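Local coordinates for protein potential RNA-dependent RNA polymerase (Human picobirnavirus, PDB 5I62) that catalyses template-directed RNA synthesis from ribonucleoside triphosphates, probably serving both transcription and genome replication of a small double-stranded RNA virus, at residues A[134-139]-A[210-215]; A[151-156]-A[206-211]. All coordinates share one frame; numbering follows the deposited sequence.

Contact 1: residues A[134-139]-A[210-215]; sequences AVMKKS and VNIREL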
ATOM      1  N   ALA A 134       5.931  18.861 -10.625  1.00 26.98           N
ATOM      2  CA  ALA A 134       7.068  19.330  -9.834  1.00 29.26           C
ATOM      3  C   ALA A 134       7.209  18.549  -8.535  1.00 34.48           C
ATOM      4  O   ALA A 134       8.326  18.315  -8.057  1.00 36.03           O
ATOM      5  CB  ALA A 134       6.930  20.822  -9.544  1.00 29.79           C
ATOM      6  N   VAL A 135       6.096  18.117  -7.949  1.00 34.55           N
ATOM      7  CA  VAL A 135       6.218  17.454  -6.657  1.00 35.03           C
ATOM      8  C   VAL A 135       6.131  15.930  -6.768  1.00 34.05           C
ATOM      9  O   VAL A 135       6.421  15.234  -5.793  1.00 36.92           O
ATOM     10  CB  VAL A 135       5.176  18.019  -5.680  1.00 34.14           C
ATOM     11  CG1 VAL A 135       5.146  19.539  -5.755  1.00 39.52           C
ATOM     12  CG2 VAL A 135       3.879  17.509  -6.000  1.00 42.21           C
ATOM     13  N   MET A 136       5.774  15.396  -7.944  1.00 31.92           N
ATOM     14  CA  MET A 136       5.723  13.954  -8.159  1.00 33.83           C
ATOM     15  C   MET A 136       7.108  13.321  -8.090  1.00 37.67           C
ATOM     16  O   MET A 136       8.131  13.968  -8.337  1.00 34.75           O
ATOM     17  CB  MET A 136       5.114  13.611  -9.525  1.00 33.20           C
ATOM     18  CG  MET A 136       3.646  13.895  -9.664  1.00 41.79           C
ATOM     19  SD  MET A 136       3.131  13.615 -11.368  1.00 27.46           S
ATOM     20  CE  MET A 136       3.192  11.847 -11.544  1.00 23.82           C
ATOM     21  N   LYS A 137       7.121  12.019  -7.797  1.00 31.34           N
ATOM     22  CA  LYS A 137       8.311  11.215  -8.038  1.00 37.75           C
ATOM     23  C   LYS A 137       8.575  11.144  -9.535  1.00 38.64           C
ATOM     24  O   LYS A 137       7.690  10.787 -10.315  1.00 37.02           O
ATOM     25  CB  LYS A 137       8.128   9.799  -7.499  1.00 39.03           C
ATOM     26  CG  LYS A 137       8.471   9.632  -6.040  1.00 51.08           C
ATOM     27  CD  LYS A 137       8.287   8.186  -5.579  1.00 57.09           C
ATOM     28  CE  LYS A 137       9.497   7.339  -5.955  1.00 59.24           C
ATOM     29  NZ  LYS A 137       9.562   6.097  -5.141  1.00 64.56           N
ATOM     30  N   LYS A 138       9.790  11.498  -9.947  1.00 37.83           N
ATOM     31  CA  LYS A 138      10.114  11.465 -11.365  1.00 33.43           C
ATOM     32  C   LYS A 138      11.233  10.472 -11.654  1.00 38.25           C
ATOM     33  O   LYS A 138      11.701  10.373 -12.797  1.00 33.62           O
ATOM     34  CB  LYS A 138      10.403  12.879 -11.868  1.00 36.08           C
ATOM     35  CG  LYS A 138       9.091  13.679 -11.794  1.00 37.37           C
ATOM     36  CD  LYS A 138       9.172  15.085 -12.335  1.00 36.39           C
ATOM     37  CE  LYS A 138       9.988  15.980 -11.443  1.00 34.28           C
ATOM     38  NZ  LYS A 138       9.404  16.121 -10.079  1.00 33.94           N
ATOM     39  N   SER A 139      11.624   9.694 -10.651  1.00 35.55           N
ATOM     40  CA  SER A 139      12.401   8.479 -10.825  1.00 40.85           C
ATOM     41  C   SER A 139      11.564   7.300 -11.297  1.00 37.33           C
ATOM     42  O   SER A 139      12.134   6.309 -11.781  1.00 39.73           O
ATOM     43  CB  SER A 139      13.039   8.073  -9.498  1.00 42.04           C
ATOM     44  OG  SER A 139      13.588   6.773  -9.586  1.00 53.87           O
ATOM     45  N   VAL A 210      -1.858  10.002 -17.296  1.00 13.53           N
ATOM     46  CA  VAL A 210      -3.009   9.731 -16.433  1.00 14.88           C
ATOM     47  C   VAL A 210      -2.675  10.070 -14.986  1.00 15.80           C
ATOM     48  O   VAL A 210      -3.458  10.731 -14.296  1.00 16.03           O
ATOM     49  CB  VAL A 210      -3.484   8.268 -16.569  1.00 14.94           C
ATOM     50  CG1 VAL A 210      -4.668   7.985 -15.586  1.00 14.16           C
ATOM     51  CG2 VAL A 210      -3.907   7.957 -17.996  1.00 12.23           C
ATOM     52  N   ASN A 211      -1.511   9.619 -14.504  1.00 16.41           N
ATOM     53  CA  ASN A 211      -1.127   9.888 -13.121  1.00 15.63           C
ATOM     54  C   ASN A 211      -1.024  11.391 -12.845  1.00 19.17           C
ATOM     55  O   ASN A 211      -1.438  11.859 -11.780  1.00 16.71           O
ATOM     56  CB  ASN A 211       0.190   9.189 -12.787  1.00 18.92           C
ATOM     57  CG  ASN A 211       0.004   7.743 -12.360  1.00 21.08           C
ATOM     58  OD1 ASN A 211      -1.085   7.330 -11.929  1.00 24.56           O
ATOM     59  ND2 ASN A 211       1.057   6.973 -12.471  1.00 20.22           N
ATOM     60  N   ILE A 212      -0.472  12.165 -13.786  1.00 15.56           N
ATOM     61  CA  ILE A 212      -0.457  13.625 -13.630  1.00 16.51           C
ATOM     62  C   ILE A 212      -1.875  14.171 -13.459  1.00 16.63           C
ATOM     63  O   ILE A 212      -2.155  14.957 -12.546  1.00 19.53           O
ATOM     64  CB  ILE A 212       0.245  14.291 -14.831  1.00 20.26           C
ATOM     65  CG1 ILE A 212       1.718  13.897 -14.891  1.00 19.44           C
ATOM     66  CG2 ILE A 212       0.084  15.819 -14.755  1.00 19.97           C
ATOM     67  CD1 ILE A 212       2.412  14.321 -16.215  1.00 18.21           C
ATOM     68  N   ARG A 213      -2.788  13.794 -14.358  1.00 16.40           N
ATOM     69  CA  ARG A 213      -4.137  14.338 -14.276  1.00 15.12           C
ATOM     70  C   ARG A 213      -4.820  13.916 -12.975  1.00 16.68           C
ATOM     71  O   ARG A 213      -5.487  14.731 -12.324  1.00 17.14           O
ATOM     72  CB  ARG A 213      -4.949  13.904 -15.489  1.00 17.16           C
ATOM     73  CG  ARG A 213      -4.600  14.703 -16.755  1.00 20.91           C
ATOM     74  CD  ARG A 213      -5.080  16.104 -16.557  1.00 26.31           C
ATOM     75  NE  ARG A 213      -6.444  16.257 -17.007  1.00 26.62           N
ATOM     76  CZ  ARG A 213      -7.349  17.073 -16.482  1.00 23.24           C
ATOM     77  NH1 ARG A 213      -7.072  17.827 -15.432  1.00 26.58           N
ATOM     78  NH2 ARG A 213      -8.554  17.106 -17.020  1.00 24.62           N
ATOM     79  N   GLU A 214      -4.680  12.647 -12.593  1.00 15.90           N
ATOM     80  CA  GLU A 214      -5.249  12.185 -11.325  1.00 17.37           C
ATOM     81  C   GLU A 214      -4.699  12.989 -10.151  1.00 18.42           C
ATOM     82  O   GLU A 214      -5.455  13.472  -9.299  1.00 17.08           O
ATOM     83  CB  GLU A 214      -4.949  10.704 -11.123  1.00 18.28           C
ATOM     84  CG  GLU A 214      -5.641   9.763 -12.073  1.00 17.34           C
ATOM     85  CD  GLU A 214      -5.138   8.344 -11.869  1.00 21.13           C
ATOM     86  OE1 GLU A 214      -3.914   8.171 -11.634  1.00 22.70           O
ATOM     87  OE2 GLU A 214      -5.952   7.414 -11.948  1.00 20.77           O
ATOM     88  N   LEU A 215      -3.377  13.172 -10.111  1.00 15.57           N
ATOM     89  CA  LEU A 215      -2.751  13.790  -8.951  1.00 18.39           C
ATOM     90  C   LEU A 215      -3.033  15.280  -8.848  1.00 18.96           C
ATOM     91  O   LEU A 215      -2.805  15.862  -7.785  1.00 19.57           O
ATOM     92  CB  LEU A 215      -1.246  13.537  -8.965  1.00 19.28           C
ATOM     93  CG  LEU A 215      -0.809  12.095  -8.685  1.00 23.96           C
ATOM     94  CD1 LEU A 215       0.698  11.959  -8.856  1.00 25.67           C
ATOM     95  CD2 LEU A 215      -1.207  11.670  -7.291  1.00 25.43           C
TER
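Met-136 carries the whole of this contact from its side: its thioether chain reaches from the loop just behind helix 129-135 onto the first turns of helix 208-228, where it meets Asn-211, Ile-212 and Leu-215. The contacts across the gap are apolar. CG of Met-136 lies 3.6 Å from CD1 of Leu-215. A bend at chi3 (71°) turns the methyl back over the same branch, with CE of Met-136 3.7 Å from Leu-215 CD1, so this one methyl of the leucine is embraced by both ends of the thioether. On the other flank SD of Met-136 sits 3.8 Å from CG1 of Ile-212, the two chains crossing at about a right angle. CE of Met-136 also comes within 4.2 Å of CB of Asn-211. Asn-211 and Leu-215 are one turn apart, with Ile-212 beside Asn-211, and the methionine lies against them; it also touches Gln-219 of the same helix and Arg-150 of helix 150-157. The contact thus pins the end of helix 129-135 and the following loop to the long helix 208-228 within the polymerase domain.

The polar bonds stay on the loop side. Lys-138 folds back so that its NZ donates to Met-136 O at 3.0 Å, meeting the carbonyl at 146° and tilted 20° from its plane; a weaker bond runs from NZ to Ala-134 O, and Val-133 O is a further acceptor. Met-136 is the first residue to leave helical geometry, and the ammonium thus gathers carbonyls at the C-terminal end of helix 129-135, where its charge would probably be favourable to the helix dipole.

Grip on the long helix therefore comes from shape and dispersion through a flexible, polarisable sulfur chain, while the lysine probably helps to hold the turn.

Contact 2: residues A[151-156]-A[206-211]; sequences KAVVSK and FPFAVN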
ATOM      1  N   LYS A 151      11.343  11.648 -15.387  1.00 28.81           N
ATOM      2  CA  LYS A 151      12.183  12.833 -15.506  1.00 29.82           C
ATOM      3  C   LYS A 151      12.549  13.099 -16.963  1.00 26.72           C
ATOM      4  O   LYS A 151      12.562  14.250 -17.414  1.00 28.26           O
ATOM      5  CB  LYS A 151      13.427  12.627 -14.645  1.00 37.74           C
ATOM      6  CG  LYS A 151      14.283  13.842 -14.399  1.00 45.74           C
ATOM      7  CD  LYS A 151      15.484  13.433 -13.559  1.00 50.98           C
ATOM      8  CE  LYS A 151      15.955  14.584 -12.685  1.00 63.09           C
ATOM      9  NZ  LYS A 151      17.372  14.963 -12.960  1.00 59.90           N
ATOM     10  N   ALA A 152      12.785  12.027 -17.726  1.00 26.44           N
ATOM     11  CA  ALA A 152      13.244  12.119 -19.102  1.00 23.40           C
ATOM     12  C   ALA A 152      12.163  12.573 -20.077  1.00 27.05           C
ATOM     13  O   ALA A 152      12.493  13.003 -21.184  1.00 24.66           O
ATOM     14  CB  ALA A 152      13.783  10.764 -19.545  1.00 23.54           C
ATOM     15  N   VAL A 153      10.883  12.461 -19.724  1.00 22.69           N
ATOM     16  CA  VAL A 153       9.817  12.618 -20.708  1.00 19.39           C
ATOM     17  C   VAL A 153       8.810  13.695 -20.319  1.00 21.07           C
ATOM     18  O   VAL A 153       7.759  13.810 -20.951  1.00 20.42           O
ATOM     19  CB  VAL A 153       9.117  11.273 -20.984  1.00 24.97           C
ATOM     20  CG1 VAL A 153      10.093  10.281 -21.623  1.00 22.80           C
ATOM     21  CG2 VAL A 153       8.482  10.690 -19.669  1.00 19.64           C
ATOM     22  N   VAL A 154       9.120  14.506 -19.306  1.00 20.46           N
ATOM     23  CA  VAL A 154       8.172  15.524 -18.848  1.00 22.69           C
ATOM     24  C   VAL A 154       7.769  16.436 -20.000  1.00 26.46           C
ATOM     25  O   VAL A 154       6.575  16.703 -20.223  1.00 22.12           O
ATOM     26  CB  VAL A 154       8.764  16.337 -17.682  1.00 24.40           C
ATOM     27  CG1 VAL A 154       7.902  17.541 -17.391  1.00 25.43           C
ATOM     28  CG2 VAL A 154       8.899  15.473 -16.434  1.00 26.44           C
ATOM     29  N   SER A 155       8.764  16.912 -20.767  1.00 20.78           N
ATOM     30  CA  SER A 155       8.480  17.894 -21.804  1.00 25.39           C
ATOM     31  C   SER A 155       7.662  17.281 -22.931  1.00 23.20           C
ATOM     32  O   SER A 155       6.924  17.992 -23.613  1.00 27.71           O
ATOM     33  CB  SER A 155       9.777  18.490 -22.355  1.00 23.97           C
ATOM     34  OG  SER A 155      10.558  17.478 -22.972  1.00 29.61           O
ATOM     35  N   LYS A 156       7.774  15.974 -23.136  1.00 19.30           N
ATOM     36  CA  LYS A 156       6.958  15.287 -24.131  1.00 20.75           C
ATOM     37  C   LYS A 156       5.562  14.938 -23.623  1.00 25.01           C
ATOM     38  O   LYS A 156       4.711  14.533 -24.422  1.00 22.86           O
ATOM     39  CB  LYS A 156       7.651  14.003 -24.577  1.00 22.52           C
ATOM     40  CG  LYS A 156       8.990  14.221 -25.259  1.00 25.91           C
ATOM     41  CD  LYS A 156       9.460  12.916 -25.884  1.00 26.09           C
ATOM     42  CE  LYS A 156      10.879  12.579 -25.476  1.00 38.40           C
ATOM     43  NZ  LYS A 156      11.229  11.156 -25.777  1.00 38.94           N
ATOM     44  N   PHE A 206       0.589   2.847 -14.382  1.00 15.33           N
ATOM     45  CA  PHE A 206      -0.240   3.775 -15.140  1.00 17.95           C
ATOM     46  C   PHE A 206       0.604   4.664 -16.043  1.00 16.36           C
ATOM     47  O   PHE A 206       1.748   4.962 -15.722  1.00 15.80           O
ATOM     48  CB  PHE A 206      -1.046   4.666 -14.198  1.00 15.98           C
ATOM     49  CG  PHE A 206      -2.395   4.120 -13.840  1.00 18.33           C
ATOM     50  CD1 PHE A 206      -2.527   2.836 -13.351  1.00 20.88           C
ATOM     51  CD2 PHE A 206      -3.530   4.890 -13.992  1.00 20.37           C
ATOM     52  CE1 PHE A 206      -3.765   2.322 -13.001  1.00 19.81           C
ATOM     53  CE2 PHE A 206      -4.783   4.387 -13.643  1.00 21.89           C
ATOM     54  CZ  PHE A 206      -4.894   3.093 -13.152  1.00 18.65           C
ATOM     55  N   PRO A 207       0.030   5.125 -17.159  1.00 17.28           N
ATOM     56  CA  PRO A 207       0.685   6.164 -17.961  1.00 17.07           C
ATOM     57  C   PRO A 207       0.927   7.412 -17.133  1.00 18.00           C
ATOM     58  O   PRO A 207       0.072   7.836 -16.353  1.00 16.17           O
ATOM     59  CB  PRO A 207      -0.319   6.440 -19.092  1.00 13.46           C
ATOM     60  CG  PRO A 207      -1.192   5.225 -19.148  1.00 17.74           C
ATOM     61  CD  PRO A 207      -1.293   4.761 -17.706  1.00 13.63           C
ATOM     62  N   PHE A 208       2.109   7.995 -17.326  1.00 14.39           N
ATOM     63  CA  PHE A 208       2.481   9.257 -16.694  1.00 16.44           C
ATOM     64  C   PHE A 208       1.375  10.306 -16.855  1.00 15.43           C
ATOM     65  O   PHE A 208       0.999  10.975 -15.889  1.00 16.26           O
ATOM     66  CB  PHE A 208       3.807   9.733 -17.325  1.00 16.45           C
ATOM     67  CG  PHE A 208       4.525  10.838 -16.571  1.00 17.43           C
ATOM     68  CD1 PHE A 208       4.219  11.151 -15.259  1.00 19.35           C
ATOM     69  CD2 PHE A 208       5.543  11.570 -17.210  1.00 18.19           C
ATOM     70  CE1 PHE A 208       4.898  12.163 -14.590  1.00 18.75           C
ATOM     71  CE2 PHE A 208       6.210  12.585 -16.547  1.00 19.50           C
ATOM     72  CZ  PHE A 208       5.887  12.888 -15.234  1.00 19.67           C
ATOM     73  N   ALA A 209       0.839  10.456 -18.076  1.00 15.52           N
ATOM     74  CA  ALA A 209      -0.185  11.473 -18.323  1.00 16.69           C
ATOM     75  C   ALA A 209      -1.423  11.254 -17.450  1.00 17.09           C
ATOM     76  O   ALA A 209      -1.998  12.216 -16.918  1.00 14.71           O
ATOM     77  CB  ALA A 209      -0.576  11.498 -19.805  1.00 14.25           C
ATOM     78  N   VAL A 210      -1.858  10.002 -17.296  1.00 13.53           N
ATOM     79  CA  VAL A 210      -3.009   9.731 -16.433  1.00 14.88           C
ATOM     80  C   VAL A 210      -2.675  10.070 -14.986  1.00 15.80           C
ATOM     81  O   VAL A 210      -3.458  10.731 -14.296  1.00 16.03           O
ATOM     82  CB  VAL A 210      -3.484   8.268 -16.569  1.00 14.94           C
ATOM     83  CG1 VAL A 210      -4.668   7.985 -15.586  1.00 14.16           C
ATOM     84  CG2 VAL A 210      -3.907   7.957 -17.996  1.00 12.23           C
ATOM     85  N   ASN A 211      -1.511   9.619 -14.504  1.00 16.41           N
ATOM     86  CA  ASN A 211      -1.127   9.888 -13.121  1.00 15.63           C
ATOM     87  C   ASN A 211      -1.024  11.391 -12.845  1.00 19.17           C
ATOM     88  O   ASN A 211      -1.438  11.859 -11.780  1.00 16.71           O
ATOM     89  CB  ASN A 211       0.190   9.189 -12.787  1.00 18.92           C
ATOM     90  CG  ASN A 211       0.004   7.743 -12.360  1.00 21.08           C
ATOM     91  OD1 ASN A 211      -1.085   7.330 -11.929  1.00 24.56           O
ATOM     92  ND2 ASN A 211       1.057   6.973 -12.471  1.00 20.22           N
TER
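The N-terminal first turn of helix 208-228, which follows strand 199-205 in the polymerase fold, packs here against the short, weakly bonded helix 150-157. Pro-207 stands at the N-cap position, and the backbone bond from Asn-211 N to Pro-207 O (3.0 Å) closes the opening turn. Phe-208 is the first residue of the helix, and its ring is the group that carries the contact, pushed towards two consecutive valines, Val-153 and Val-154. With chi1 at -166° its CG lies opposite the backbone N, which swings the ring out from the helix to the neighbouring one.

Each valine touches the ring through its CG2 methyl, at different carbons. CG2 of Val-153 approaches CD2 of Phe-208 obliquely at 3.9 Å, the side chains sliding past each other in opposite directions. That methyl stands between its own backbone N and carbonyl carbon (chi1 of Val-153 -64°), while CG1 points away from the carbonyl.

Arg-150 and Thr-157 of the same helix also touch Phe-208, so its ring is bordered by residues from both ends of helix 150-157. The backbone of Phe-208 is hydrogen-bonded to the backbone of Ser-142. Ala-209 and Val-210, next along the helix, turn to strands 160-165 and 168-173, so this first turn lies between helix 150-157 and those two strands.

At the rim of the ring, close to its plane, CG2 of Val-154 lies 3.9 Å from CE2 of Phe-208 and 4.1 Å from its CZ.

From the N terminus the chain ends helix 129-135, passes the loop from Met-136 to Ser-139, forms helix 150-157, runs through the antiparallel strands from 160 to 205 and enters helix 208-228. Contact 1 closes the longer loop and contact 2 the shorter one; 151-156 lies between 139 and 206, but the later segments overlap at Val-210 and Asn-211, so contact 2 nests within contact 1, with a shared end. Their centres are 8 Å apart. Met-136 CE packs on Phe-208 CE1 at 3.5 Å, and Lys-138 O with Lys-151 N (2.9 Å) probably forms a hydrogen bond that ties the two earlier segments together, both of which pack on one long helix beside the sheet.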